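Local coordinates for protein putative succinylglutamate desuccinylase / aspartoacylase (PDB 3FMC) that is probably a zinc-dependent hydrolase of the succinylglutamate desuccinylase/aspartoacylase family, whose natural substrate is not established, at residues I38-H43 against L169-G174; K179-P184 against L239-G244; A51-L56 against I69-L74; A45-N50 against E247-D252. All coordinates share one frame; numbering follows the deposited sequence. Where two conformers were deposited one is given.

Interaction 1: residues I38-H43 against L169-G174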
loop_
_atom_site.group_PDB
_atom_site.type_symbol
_atom_site.label_atom_id
_atom_site.label_comp_id
_atom_site.label_asym_id
_atom_site.label_seq_id
_atom_site.Cartn_x
_atom_site.Cartn_y
_atom_site.Cartn_z
ATOM N N ILE C 38 -5.751 -13.441 27.871
ATOM C CA ILE C 38 -6.427 -13.565 26.555
ATOM C C ILE C 38 -6.176 -12.275 25.778
ATOM O O ILE C 38 -6.348 -11.185 26.327
ATOM C CB ILE C 38 -7.948 -13.773 26.707
ATOM C CG1 ILE C 38 -8.218 -14.911 27.707
ATOM C CG2 ILE C 38 -8.622 -14.007 25.340
ATOM C CD1 ILE C 38 -9.723 -15.244 27.928
ATOM N N GLN C 39 -5.758 -12.412 24.523
ATOM C CA GLN C 39 -5.574 -11.244 23.643
ATOM C C GLN C 39 -6.195 -11.493 22.277
ATOM O O GLN C 39 -6.393 -12.624 21.871
ATOM C CB GLN C 39 -4.103 -10.832 23.497
ATOM C CG GLN C 39 -3.212 -11.848 22.803
ATOM C CD GLN C 39 -1.792 -11.432 22.704
ATOM O OE1 GLN C 39 -1.297 -10.677 23.528
ATOM N NE2 GLN C 39 -1.118 -11.906 21.665
ATOM N N ALA C 40 -6.475 -10.401 21.567
ATOM C CA ALA C 40 -7.083 -10.447 20.247
ATOM C C ALA C 40 -6.520 -9.330 19.382
ATOM O O ALA C 40 -6.159 -8.255 19.902
ATOM C CB ALA C 40 -8.610 -10.225 20.333
ATOM N N ASN C 41 -6.563 -9.579 18.081
ATOM C CA ASN C 41 -6.404 -8.533 17.018
ATOM C C ASN C 41 -4.960 -8.019 16.919
ATOM O O ASN C 41 -4.707 -6.821 16.630
ATOM C CB ASN C 41 -7.439 -7.398 17.290
ATOM C CG ASN C 41 -7.878 -6.580 16.052
ATOM O OD1 ASN C 41 -8.598 -5.576 16.221
ATOM N ND2 ASN C 41 -7.515 -7.004 14.839
ATOM N N VAL C 42 -4.007 -8.913 17.206
ATOM C CA VAL C 42 -2.594 -8.614 16.981
ATOM C C VAL C 42 -2.420 -8.417 15.467
ATOM O O VAL C 42 -1.655 -7.533 15.014
ATOM C CB VAL C 42 -1.649 -9.690 17.607
ATOM C CG1 VAL C 42 -0.185 -9.552 17.082
ATOM C CG2 VAL C 42 -1.598 -9.544 19.160
ATOM N N HIS C 43 -3.112 -9.246 14.674
ATOM C CA HIS C 43 -3.217 -9.032 13.213
ATOM C C HIS C 43 -4.440 -8.140 12.982
ATOM O O HIS C 43 -5.595 -8.509 13.320
ATOM C CB HIS C 43 -3.327 -10.320 12.427
ATOM C CG HIS C 43 -2.077 -11.118 12.381
ATOM N ND1 HIS C 43 -2.071 -12.469 12.600
ATOM C CD2 HIS C 43 -0.785 -10.767 12.154
ATOM C CE1 HIS C 43 -0.841 -12.935 12.461
ATOM N NE2 HIS C 43 -0.034 -11.918 12.217
ATOM N N LEU C 169 -4.361 -17.530 25.866
ATOM C CA LEU C 169 -5.214 -17.758 24.688
ATOM C C LEU C 169 -5.048 -16.576 23.724
ATOM O O LEU C 169 -5.388 -15.451 24.060
ATOM C CB LEU C 169 -6.697 -17.900 25.065
ATOM C CG LEU C 169 -7.060 -18.938 26.125
ATOM C CD1 LEU C 169 -8.597 -18.853 26.398
ATOM C CD2 LEU C 169 -6.571 -20.312 25.712
ATOM N N ASP C 170 -4.512 -16.850 22.543
ATOM C CA ASP C 170 -4.269 -15.812 21.498
ATOM C C ASP C 170 -5.374 -15.987 20.460
ATOM O O ASP C 170 -5.471 -17.021 19.819
ATOM C CB ASP C 170 -2.874 -16.007 20.900
ATOM C CG ASP C 170 -2.377 -14.779 20.105
ATOM O OD1 ASP C 170 -3.062 -13.744 20.132
ATOM O OD2 ASP C 170 -1.309 -14.884 19.440
ATOM N N LEU C 171 -6.214 -14.982 20.336
ATOM C CA LEU C 171 -7.339 -15.039 19.427
ATOM C C LEU C 171 -7.011 -14.398 18.074
ATOM O O LEU C 171 -6.753 -13.165 17.968
ATOM C CB LEU C 171 -8.572 -14.380 20.021
ATOM C CG LEU C 171 -8.957 -14.813 21.444
ATOM C CD1 LEU C 171 -10.231 -14.086 21.827
ATOM C CD2 LEU C 171 -9.126 -16.320 21.554
ATOM N N HIS C 172 -7.105 -15.248 17.051
ATOM C CA HIS C 172 -6.849 -14.894 15.667
ATOM C C HIS C 172 -8.042 -15.271 14.777
ATOM O O HIS C 172 -9.050 -15.800 15.232
ATOM C CB HIS C 172 -5.580 -15.624 15.186
ATOM C CG HIS C 172 -4.287 -15.099 15.774
ATOM N ND1 HIS C 172 -3.383 -14.338 15.048
ATOM C CD2 HIS C 172 -3.753 -15.235 17.012
ATOM C CE1 HIS C 172 -2.350 -14.032 15.817
ATOM N NE2 HIS C 172 -2.549 -14.560 17.015
ATOM N N THR C 173 -7.898 -14.958 13.503
ATOM C CA THR C 173 -8.774 -15.454 12.447
ATOM C C THR C 173 -7.881 -15.809 11.258
ATOM O O THR C 173 -6.733 -15.369 11.169
ATOM C CB THR C 173 -9.856 -14.466 11.958
ATOM O OG1 THR C 173 -9.320 -13.511 11.027
ATOM C CG2 THR C 173 -10.592 -13.733 13.107
ATOM N N GLY C 174 -8.441 -16.609 10.352
ATOM C CA GLY C 174 -7.834 -16.873 9.063
ATOM C C GLY C 174 -8.381 -15.848 8.080
ATOM O O GLY C 174 -9.022 -14.882 8.481
HETATM O O HOH W 1 -8.549 -11.489 16.855
HETATM O O HOH W 2 -4.246 -11.887 18.339
#

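Interaction 2: residues K179-P184 against L239-G244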
loop_
_atom_site.group_PDB
_atom_site.type_symbol
_atom_site.label_atom_id
_atom_site.label_comp_id
_atom_site.label_asym_id
_atom_site.label_seq_id
_atom_site.Cartn_x
_atom_site.Cartn_y
_atom_site.Cartn_z
ATOM N N LYS C 179 -13.163 -22.347 11.586
ATOM C CA LYS C 179 -12.586 -22.253 12.934
ATOM C C LYS C 179 -11.609 -23.429 13.119
ATOM O O LYS C 179 -11.913 -24.593 12.829
ATOM C CB LYS C 179 -13.693 -22.320 14.010
ATOM C CG LYS C 179 -14.742 -21.294 13.823
ATOM C CD LYS C 179 -15.751 -21.284 14.964
ATOM C CE LYS C 179 -16.825 -20.290 14.700
ATOM N NZ LYS C 179 -17.809 -20.275 15.801
ATOM N N HIS C 180 -10.430 -23.104 13.595
ATOM C CA HIS C 180 -9.386 -24.056 13.852
ATOM C C HIS C 180 -8.556 -23.636 15.054
ATOM O O HIS C 180 -8.611 -22.496 15.516
ATOM C CB HIS C 180 -8.549 -24.424 12.602
ATOM C CG HIS C 180 -7.844 -23.273 11.941
ATOM N ND1 HIS C 180 -8.515 -22.297 11.223
ATOM C CD2 HIS C 180 -6.532 -23.009 11.803
ATOM C CE1 HIS C 180 -7.628 -21.467 10.705
ATOM N NE2 HIS C 180 -6.420 -21.876 11.050
ATOM N N LEU C 181 -7.787 -24.571 15.548
ATOM C CA LEU C 181 -7.008 -24.387 16.764
ATOM C C LEU C 181 -5.613 -24.915 16.647
ATOM O O LEU C 181 -5.396 -25.999 16.068
ATOM C CB LEU C 181 -7.688 -25.152 17.888
ATOM C CG LEU C 181 -7.112 -25.255 19.306
ATOM C CD1 LEU C 181 -7.134 -23.900 20.074
ATOM C CD2 LEU C 181 -7.856 -26.353 20.163
ATOM N N TYR C 182 -4.670 -24.126 17.138
ATOM C CA TYR C 182 -3.308 -24.575 17.337
ATOM C C TYR C 182 -3.174 -24.955 18.830
ATOM O O TYR C 182 -3.491 -24.155 19.770
ATOM C CB TYR C 182 -2.264 -23.556 16.958
ATOM C CG TYR C 182 -2.193 -23.226 15.481
ATOM C CD1 TYR C 182 -3.062 -22.322 14.894
ATOM C CD2 TYR C 182 -1.224 -23.809 14.681
ATOM C CE1 TYR C 182 -2.978 -22.012 13.538
ATOM C CE2 TYR C 182 -1.158 -23.553 13.373
ATOM C CZ TYR C 182 -2.002 -22.648 12.778
ATOM O OH TYR C 182 -1.851 -22.384 11.431
ATOM N N CYS C 183 -2.675 -26.165 19.028
ATOM C CA CYS C 183 -2.577 -26.788 20.343
ATOM C C CYS C 183 -1.250 -27.522 20.411
ATOM O O CYS C 183 -0.950 -28.320 19.515
ATOM C CB CYS C 183 -3.722 -27.770 20.521
ATOM S SG CYS C 183 -3.798 -28.471 22.210
ATOM N N PRO C 184 -0.446 -27.269 21.454
ATOM C CA PRO C 184 0.829 -27.962 21.614
ATOM C C PRO C 184 0.592 -29.428 21.908
ATOM O O PRO C 184 -0.396 -29.775 22.565
ATOM C CB PRO C 184 1.464 -27.319 22.832
ATOM C CG PRO C 184 0.539 -26.192 23.231
ATOM C CD PRO C 184 -0.715 -26.287 22.519
ATOM N N LEU C 239 -2.534 -21.605 23.718
ATOM C CA LEU C 239 -3.323 -22.065 22.566
ATOM C C LEU C 239 -3.662 -20.871 21.682
ATOM O O LEU C 239 -3.864 -19.757 22.186
ATOM C CB LEU C 239 -4.619 -22.663 23.110
ATOM C CG LEU C 239 -4.343 -23.813 24.100
ATOM C CD1 LEU C 239 -5.255 -23.714 25.255
ATOM C CD2 LEU C 239 -4.439 -25.131 23.378
ATOM N N THR C 240 -3.775 -21.111 20.367
ATOM C CA THR C 240 -4.130 -20.053 19.426
ATOM C C THR C 240 -5.403 -20.471 18.736
ATOM O O THR C 240 -5.447 -21.499 18.099
ATOM C CB THR C 240 -2.969 -19.804 18.423
ATOM O OG1 THR C 240 -1.769 -19.516 19.160
ATOM C CG2 THR C 240 -3.281 -18.685 17.452
ATOM N N LEU C 241 -6.432 -19.665 18.894
ATOM C CA LEU C 241 -7.718 -19.922 18.317
ATOM C C LEU C 241 -7.884 -19.071 17.065
ATOM O O LEU C 241 -7.742 -17.869 17.131
ATOM C CB LEU C 241 -8.816 -19.611 19.348
ATOM C CG LEU C 241 -8.971 -20.529 20.616
ATOM C CD1 LEU C 241 -7.826 -20.588 21.554
ATOM C CD2 LEU C 241 -10.327 -20.133 21.322
ATOM N N GLU C 242 -8.151 -19.727 15.923
ATOM C CA GLU C 242 -8.319 -19.079 14.612
ATOM C C GLU C 242 -9.805 -19.163 14.340
ATOM O O GLU C 242 -10.321 -20.169 13.814
ATOM C CB GLU C 242 -7.512 -19.830 13.538
ATOM C CG GLU C 242 -6.015 -20.023 13.806
ATOM C CD GLU C 242 -5.153 -18.796 13.444
ATOM O OE1 GLU C 242 -5.516 -18.062 12.516
ATOM O OE2 GLU C 242 -4.112 -18.614 14.097
ATOM N N LEU C 243 -10.504 -18.109 14.724
ATOM C CA LEU C 243 -11.970 -18.069 14.736
ATOM C C LEU C 243 -12.691 -17.570 13.497
ATOM O O LEU C 243 -13.396 -16.574 13.516
ATOM C CB LEU C 243 -12.396 -17.299 15.996
ATOM C CG LEU C 243 -11.892 -17.987 17.306
ATOM C CD1 LEU C 243 -12.258 -17.209 18.532
ATOM C CD2 LEU C 243 -12.432 -19.465 17.436
ATOM N N GLY C 244 -12.572 -18.315 12.418
ATOM C CA GLY C 244 -13.289 -17.964 11.193
ATOM C C GLY C 244 -12.524 -16.984 10.339
ATOM O O GLY C 244 -11.288 -16.962 10.348
HETATM O O HOH W 3 -1.933 -19.105 11.531
#

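Interaction 3: residues A51-L56 against I69-L74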
loop_
_atom_site.group_PDB
_atom_site.type_symbol
_atom_site.label_atom_id
_atom_site.label_comp_id
_atom_site.label_asym_id
_atom_site.label_seq_id
_atom_site.Cartn_x
_atom_site.Cartn_y
_atom_site.Cartn_z
ATOM N N ALA C 51 -14.863 -9.299 19.253
ATOM C CA ALA C 51 -16.264 -9.701 19.482
ATOM C C ALA C 51 -16.273 -10.891 20.429
ATOM O O ALA C 51 -17.185 -11.008 21.294
ATOM C CB ALA C 51 -16.981 -10.069 18.116
ATOM N N VAL C 52 -15.275 -11.760 20.292
ATOM C CA VAL C 52 -15.164 -12.928 21.208
ATOM C C VAL C 52 -14.855 -12.474 22.651
ATOM O O VAL C 52 -15.456 -12.959 23.639
ATOM C CB VAL C 52 -14.194 -14.016 20.676
ATOM C CG1 VAL C 52 -14.024 -15.135 21.714
ATOM C CG2 VAL C 52 -14.677 -14.592 19.321
ATOM N N ILE C 53 -13.918 -11.533 22.793
ATOM C CA ILE C 53 -13.571 -10.986 24.098
ATOM C C ILE C 53 -14.792 -10.278 24.700
ATOM O O ILE C 53 -15.127 -10.457 25.898
ATOM C CB ILE C 53 -12.309 -10.084 24.029
ATOM C CG1 ILE C 53 -11.052 -10.966 23.834
ATOM C CG2 ILE C 53 -12.158 -9.207 25.263
ATOM C CD1 ILE C 53 -9.699 -10.191 23.766
ATOM N N TYR C 54 -15.490 -9.524 23.872
ATOM C CA TYR C 54 -16.690 -8.832 24.311
ATOM C C TYR C 54 -17.700 -9.845 24.909
ATOM O O TYR C 54 -18.172 -9.688 26.026
ATOM C CB TYR C 54 -17.324 -8.116 23.126
ATOM C CG TYR C 54 -18.670 -7.514 23.437
ATOM C CD1 TYR C 54 -18.764 -6.336 24.192
ATOM C CD2 TYR C 54 -19.844 -8.112 22.994
ATOM C CE1 TYR C 54 -19.970 -5.791 24.499
ATOM C CE2 TYR C 54 -21.059 -7.564 23.303
ATOM C CZ TYR C 54 -21.118 -6.405 24.063
ATOM O OH TYR C 54 -22.328 -5.837 24.342
ATOM N N GLN C 55 -18.056 -10.852 24.129
ATOM C CA GLN C 55 -19.046 -11.832 24.578
ATOM C C GLN C 55 -18.557 -12.586 25.804
ATOM O O GLN C 55 -19.363 -12.860 26.706
ATOM C CB GLN C 55 -19.418 -12.810 23.469
ATOM C CG GLN C 55 -20.130 -12.194 22.251
ATOM C CD GLN C 55 -21.539 -11.796 22.514
ATOM O OE1 GLN C 55 -21.875 -11.442 23.624
ATOM N NE2 GLN C 55 -22.347 -11.773 21.493
ATOM N N LEU C 56 -17.273 -12.910 25.862
ATOM C CA LEU C 56 -16.718 -13.639 26.990
ATOM C C LEU C 56 -16.844 -12.781 28.249
ATOM O O LEU C 56 -17.260 -13.261 29.317
ATOM C CB LEU C 56 -15.268 -14.054 26.733
ATOM C CG LEU C 56 -14.570 -14.934 27.785
ATOM C CD1 LEU C 56 -15.368 -16.276 28.005
ATOM C CD2 LEU C 56 -13.110 -15.192 27.365
ATOM N N ILE C 69 -8.489 -13.460 35.366
ATOM C CA ILE C 69 -8.564 -13.453 33.887
ATOM C C ILE C 69 -8.283 -12.022 33.405
ATOM O O ILE C 69 -8.953 -11.103 33.858
ATOM C CB ILE C 69 -9.937 -13.869 33.350
ATOM C CG1 ILE C 69 -10.339 -15.270 33.842
ATOM C CG2 ILE C 69 -9.945 -13.808 31.765
ATOM C CD1 ILE C 69 -11.755 -15.725 33.390
ATOM N N SER C 70 -7.271 -11.856 32.543
ATOM C CA SER C 70 -6.918 -10.553 31.911
ATOM C C SER C 70 -7.199 -10.658 30.433
ATOM O O SER C 70 -6.868 -11.674 29.828
ATOM C CB SER C 70 -5.473 -10.211 32.118
ATOM O OG SER C 70 -5.284 -9.893 33.481
ATOM N N LEU C 71 -7.865 -9.658 29.870
ATOM C CA LEU C 71 -8.230 -9.691 28.458
ATOM C C LEU C 71 -7.764 -8.404 27.787
ATOM O O LEU C 71 -7.965 -7.296 28.303
ATOM C CB LEU C 71 -9.730 -9.921 28.222
ATOM C CG LEU C 71 -10.406 -11.047 29.046
ATOM C CD1 LEU C 71 -10.954 -10.498 30.450
ATOM C CD2 LEU C 71 -11.470 -11.688 28.192
ATOM N N VAL C 72 -7.143 -8.601 26.627
ATOM C CA VAL C 72 -6.528 -7.515 25.848
ATOM C C VAL C 72 -7.082 -7.523 24.409
ATOM O O VAL C 72 -6.501 -8.125 23.523
ATOM C CB VAL C 72 -4.977 -7.598 25.872
ATOM C CG1 VAL C 72 -4.319 -6.333 25.186
ATOM C CG2 VAL C 72 -4.430 -7.754 27.306
ATOM N N PRO C 73 -8.235 -6.889 24.203
ATOM C CA PRO C 73 -8.775 -6.718 22.846
ATOM C C PRO C 73 -7.953 -5.582 22.196
ATOM O O PRO C 73 -7.212 -4.860 22.887
ATOM C CB PRO C 73 -10.213 -6.277 23.081
ATOM C CG PRO C 73 -10.134 -5.528 24.408
ATOM C CD PRO C 73 -9.078 -6.237 25.231
ATOM N N LEU C 74 -8.047 -5.449 20.880
ATOM C CA LEU C 74 -7.413 -4.332 20.189
ATOM C C LEU C 74 -5.942 -4.250 20.517
ATOM O O LEU C 74 -5.384 -3.166 20.796
ATOM C CB LEU C 74 -8.171 -3.027 20.534
ATOM C CG LEU C 74 -9.671 -2.972 20.260
ATOM C CD1 LEU C 74 -10.364 -1.821 20.997
ATOM C CD2 LEU C 74 -10.025 -2.976 18.751
#

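Interaction 4: residues A45-N50 against E247-D252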
loop_
_atom_site.group_PDB
_atom_site.type_symbol
_atom_site.label_atom_id
_atom_site.label_comp_id
_atom_site.label_asym_id
_atom_site.label_seq_id
_atom_site.Cartn_x
_atom_site.Cartn_y
_atom_site.Cartn_z
ATOM N N ALA C 45 -6.538 -7.036 10.661
ATOM C CA ALA C 45 -7.767 -7.439 9.952
ATOM C C ALA C 45 -8.580 -8.473 10.716
ATOM O O ALA C 45 -9.734 -8.691 10.380
ATOM C CB ALA C 45 -7.447 -8.023 8.586
ATOM N N GLU C 46 -7.985 -9.070 11.745
ATOM C CA GLU C 46 -8.584 -10.229 12.449
ATOM C C GLU C 46 -9.425 -9.767 13.616
ATOM O O GLU C 46 -9.175 -10.124 14.750
ATOM C CB GLU C 46 -7.455 -11.212 12.822
ATOM C CG GLU C 46 -6.679 -11.711 11.560
ATOM C CD GLU C 46 -5.602 -12.690 11.839
ATOM O OE1 GLU C 46 -5.455 -13.122 13.030
ATOM O OE2 GLU C 46 -4.890 -13.090 10.848
ATOM N N VAL C 47 -10.453 -8.994 13.285
ATOM C CA VAL C 47 -11.230 -8.258 14.269
ATOM C C VAL C 47 -12.245 -9.086 15.050
ATOM O O VAL C 47 -12.684 -8.658 16.085
ATOM C CB VAL C 47 -11.883 -6.986 13.642
ATOM C CG1 VAL C 47 -10.766 -5.974 13.171
ATOM C CG2 VAL C 47 -12.858 -7.308 12.492
ATOM N N GLN C 48 -12.603 -10.284 14.576
ATOM C CA GLN C 48 -13.616 -11.064 15.292
ATOM C C GLN C 48 -13.219 -11.390 16.733
ATOM O O GLN C 48 -14.079 -11.555 17.612
ATOM C CB GLN C 48 -13.944 -12.327 14.480
ATOM C CG GLN C 48 -14.944 -13.308 15.186
ATOM C CD GLN C 48 -16.358 -12.862 15.163
ATOM O OE1 GLN C 48 -16.676 -11.676 15.029
ATOM N NE2 GLN C 48 -17.251 -13.818 15.342
ATOM N N GLY C 49 -11.920 -11.499 17.005
ATOM C CA GLY C 49 -11.440 -11.750 18.350
ATOM C C GLY C 49 -11.886 -10.713 19.377
ATOM O O GLY C 49 -12.036 -11.041 20.554
ATOM N N ASN C 50 -12.116 -9.480 18.940
ATOM C CA ASN C 50 -12.665 -8.441 19.820
ATOM C C ASN C 50 -14.106 -8.801 20.224
ATOM O O ASN C 50 -14.522 -8.599 21.397
ATOM C CB ASN C 50 -12.649 -7.069 19.133
ATOM C CG ASN C 50 -11.226 -6.619 18.804
ATOM O OD1 ASN C 50 -10.383 -6.633 19.671
ATOM N ND2 ASN C 50 -10.952 -6.321 17.539
ATOM N N GLU C 247 -11.788 -9.606 8.683
ATOM C CA GLU C 247 -12.568 -8.457 8.227
ATOM C C GLU C 247 -14.075 -8.604 8.439
ATOM O O GLU C 247 -14.895 -8.218 7.582
ATOM C CB GLU C 247 -12.300 -8.219 6.727
ATOM C CG GLU C 247 -10.913 -7.741 6.421
ATOM C CD GLU C 247 -10.689 -6.326 6.948
ATOM O OE1 GLU C 247 -11.647 -5.694 7.495
ATOM O OE2 GLU C 247 -9.608 -5.849 6.792
ATOM N N ARG C 248 -14.416 -9.122 9.612
ATOM C CA ARG C 248 -15.788 -9.393 9.932
ATOM C C ARG C 248 -16.009 -9.424 11.427
ATOM O O ARG C 248 -15.129 -9.842 12.187
ATOM C CB ARG C 248 -16.148 -10.758 9.378
ATOM C CG ARG C 248 -15.268 -11.826 9.882
ATOM C CD ARG C 248 -15.722 -13.201 9.472
ATOM N NE ARG C 248 -16.638 -13.822 10.410
ATOM C CZ ARG C 248 -16.300 -14.494 11.514
ATOM N NH1 ARG C 248 -15.028 -14.644 11.911
ATOM N NH2 ARG C 248 -17.285 -15.032 12.231
ATOM N N ILE C 249 -17.201 -8.975 11.822
ATOM C CA ILE C 249 -17.675 -9.028 13.211
ATOM C C ILE C 249 -19.014 -9.763 13.103
ATOM O O ILE C 249 -19.840 -9.402 12.274
ATOM C CB ILE C 249 -17.941 -7.648 13.791
ATOM C CG1 ILE C 249 -16.604 -6.885 13.958
ATOM C CG2 ILE C 249 -18.707 -7.728 15.155
ATOM C CD1 ILE C 249 -15.583 -7.510 14.953
ATOM N N ASP C 250 -19.151 -10.844 13.857
ATOM C CA ASP C 250 -20.406 -11.618 13.913
ATOM C C ASP C 250 -20.612 -11.951 15.392
ATOM O O ASP C 250 -20.023 -12.859 15.943
ATOM C CB ASP C 250 -20.345 -12.847 13.027
ATOM C CG ASP C 250 -21.603 -13.679 13.075
ATOM O OD1 ASP C 250 -22.335 -13.624 14.061
ATOM O OD2 ASP C 250 -21.847 -14.404 12.108
ATOM N N LEU C 251 -21.434 -11.151 16.045
ATOM C CA LEU C 251 -21.640 -11.287 17.502
ATOM C C LEU C 251 -22.244 -12.631 17.906
ATOM O O LEU C 251 -21.787 -13.256 18.868
ATOM C CB LEU C 251 -22.436 -10.103 18.051
ATOM C CG LEU C 251 -21.634 -8.798 18.102
ATOM C CD1 LEU C 251 -22.583 -7.600 18.316
ATOM C CD2 LEU C 251 -20.625 -8.913 19.182
ATOM N N ASP C 252 -23.181 -13.143 17.127
ATOM C CA ASP C 252 -23.737 -14.461 17.454
ATOM C C ASP C 252 -22.692 -15.546 17.351
ATOM O O ASP C 252 -22.607 -16.449 18.202
ATOM C CB ASP C 252 -24.875 -14.835 16.501
ATOM C CG ASP C 252 -26.144 -14.077 16.778
ATOM O OD1 ASP C 252 -26.277 -13.495 17.868
ATOM O OD2 ASP C 252 -27.007 -14.082 15.886
HETATM O O HOH W 4 -12.737 -10.984 11.664
#

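Interaction 1: residues I38-H43 against L169-G174
CG of Gln39 lies between its backbone N and carbonyl carbon (chi1 65°), and CG of Asp170 stands anti to its own N (chi1 -164°); these turns let an amide and a carboxylate from adjacent strands meet on one face of the sheet. Gln39 NE2 donates to Asp170 OD1 at 3.1 Å. The oxygen lies in the amide plane but is itself met from above the carboxylate plane, the two flat groups being turned 71° apart. Tyr37 and Tyr104 hold the same amide, through OE1 and NE2 respectively. The other carboxylate oxygen accepts a hydrogen bond from the His172 ring, NE2 to OD2 2.7 Å, which fixes the ring's rotation and leaves ND1 directed to His43. There the two ND1 atoms are 3.3 Å apart in a weak hydrogen bond; His43 ND1 arrives at the edge of the His172 ring, while His43 NE2 is held by Asn99. Beneath, the strands run parallel: Gln39 N bonds Leu169 O at 3.1 Å, and Leu171 N bonds Gln39 O at 2.8 Å. Past Ala40 the chains diverge, and a water bridges them, accepting from Val42 N and donating to Leu171 O and, at 2.8 Å, to Asp170 OD1. On the opposite face Ile38 CG2 meets Leu171 CD1 at 3.9 Å, under helix 48-60. A sulfate bound beside His43 marks the pocket. Glu46 and the two histidines turn donor atoms toward a common point without a modelled metal, consistent with the His-x-x-Glu plus His zinc site of M14-like carboxypeptidase relatives.

Interaction 2: residues K179-P184 against L239-G244
CB of Glu242 sits over the centre of the His180 imidazole, a CH-pi contact of 3.4 Å to the ring centroid within an antiparallel beta ladder. CG of the same glutamate reaches the ring rim, 3.3 Å from NE2, and also lies in plane at the edge of the Tyr182 ring, so one side chain touches the face of one ring and the edge of the other. His180 gets over its neighbour because its CG lies between backbone N and carbonyl carbon (chi1 60°), and ND1 is tied back to Cys178 O. An alanine here would probably leave Glu242 CB and CG without their cover and its chain freer to turn. Four backbone bonds support this face, two in each of the hydrogen-bonded pairs His180-Glu242 and Tyr182-Thr240; Tyr182 N to Thr240 O, at 2.9 Å, is the straightest (171°). On the other face the leucines meet, Leu181 CD1 against Leu241 CD1 at 3.7 Å. Farther out, Thr240 OG1 bonds Asp211, the Lys179 ammonium pairs with Asp253, Glu256 and Asp257 on helix 251-267, and Glu242 touches His172 of the probable metal site. At the far end Leu239 CD2 packs against Cys183 SG at 3.6 Å.

Interaction 3: residues A51-L56 against I69-L74
Ile53 of the helix reaches the strand with both of its branches, and the close part of this apolar contact depends on it. CG2, anti to the backbone N, lies 3.9 Å from Leu71 CB and equally near Leu71 CD2, the two side chains sliding past each other in opposite directions. The longer branch, extended beyond CG1 (chi2 -179°), carries CD1 over the backbone where the strand ends, 3.6 Å from Pro73 N and 3.8 Å from Val72 C. The proline ring comes up beside it, its CB 4.0 Å from that same methyl. One turn later the packing thins: Leu56 meets the strand through a single methyl pair, CD2 to Leu71 CD2 at 4.0 Å, crossing Leu71 at a slant. The segment axes stay 9.5 Å apart, a spacing filled by aliphatic side chains that reach as far as the strand's backbone. The far side of the helix takes no part. Gln55 there is partly exposed, with its amide donating to Leu251 O, while Ala51 and Tyr54 pack against Leu321 and Leu332 of a second subunit. Helix 48-60 and strand 69-72 belong to a beta-alpha-beta unit that starts with strand 36-40, whose Ile38 touches Leu56 and whose Ala40 touches Ile53. Strand 19-27 borders strand 69-72 on its other side, and helix 251-267 covers Val52.

Interaction 4: residues A45-N50 against E247-D252
The N-terminal ends of helices 48-60 and 251-267 meet here, where the Gln48 amide pairs with both backbone polar atoms of Asp250, the N-cap residue of the second helix. Gln48 OE1 accepts from Asp250 N at 2.9 Å, and NE2 donates to Asp250 O at 3.0 Å; both bonds are nearly straight. The side chain reaches across because CG is anti to the backbone N (chi1 176°) and the chain then bends at chi2 (76°). An alanine here would probably leave Asp250 N and O without these partners and the cap less firmly placed against the first helix. Asp250 OD1 in turn caps Asp253 N. Nearer the probable metal site, to which Glu46 is likely to belong, Glu247 N bonds Ala45 O at 2.8 Å. Between these two polar links Val47 and Ile249 cross at about a right angle, CG2 to CD1 3.7 Å. Glu247 OE1 is taken by Ser349 and Ala350 of a second subunit, and OE2 by Thr88; Glu302 of that subunit bonds Leu251 N. A water completes the join, accepting from Gln48 N at 3.0 Å and donating to Arg248 O at 2.7 Å.

All four contacts fall within the catalytic domain; interactions 1 to 3 involve its beta strands, and interaction 4 joins the starts of two helices that pack on them. Interactions 1 and 2 have centres about 9 Å apart and meet where strands 167-174 and 237-243 run side by side, linking strand 36-40 through to strand 176-184. Interaction 3, about 10 Å from interaction 1, lays helix 48-60 on the same strands and is nested in the loop that interaction 1 closes. The segments of interaction 4 alternate with those of interaction 1, and Glu46 reaches Thr173. The probable metal site thus gathers segments distant in sequence, while interactions 3 and 4 both touch a second subunit.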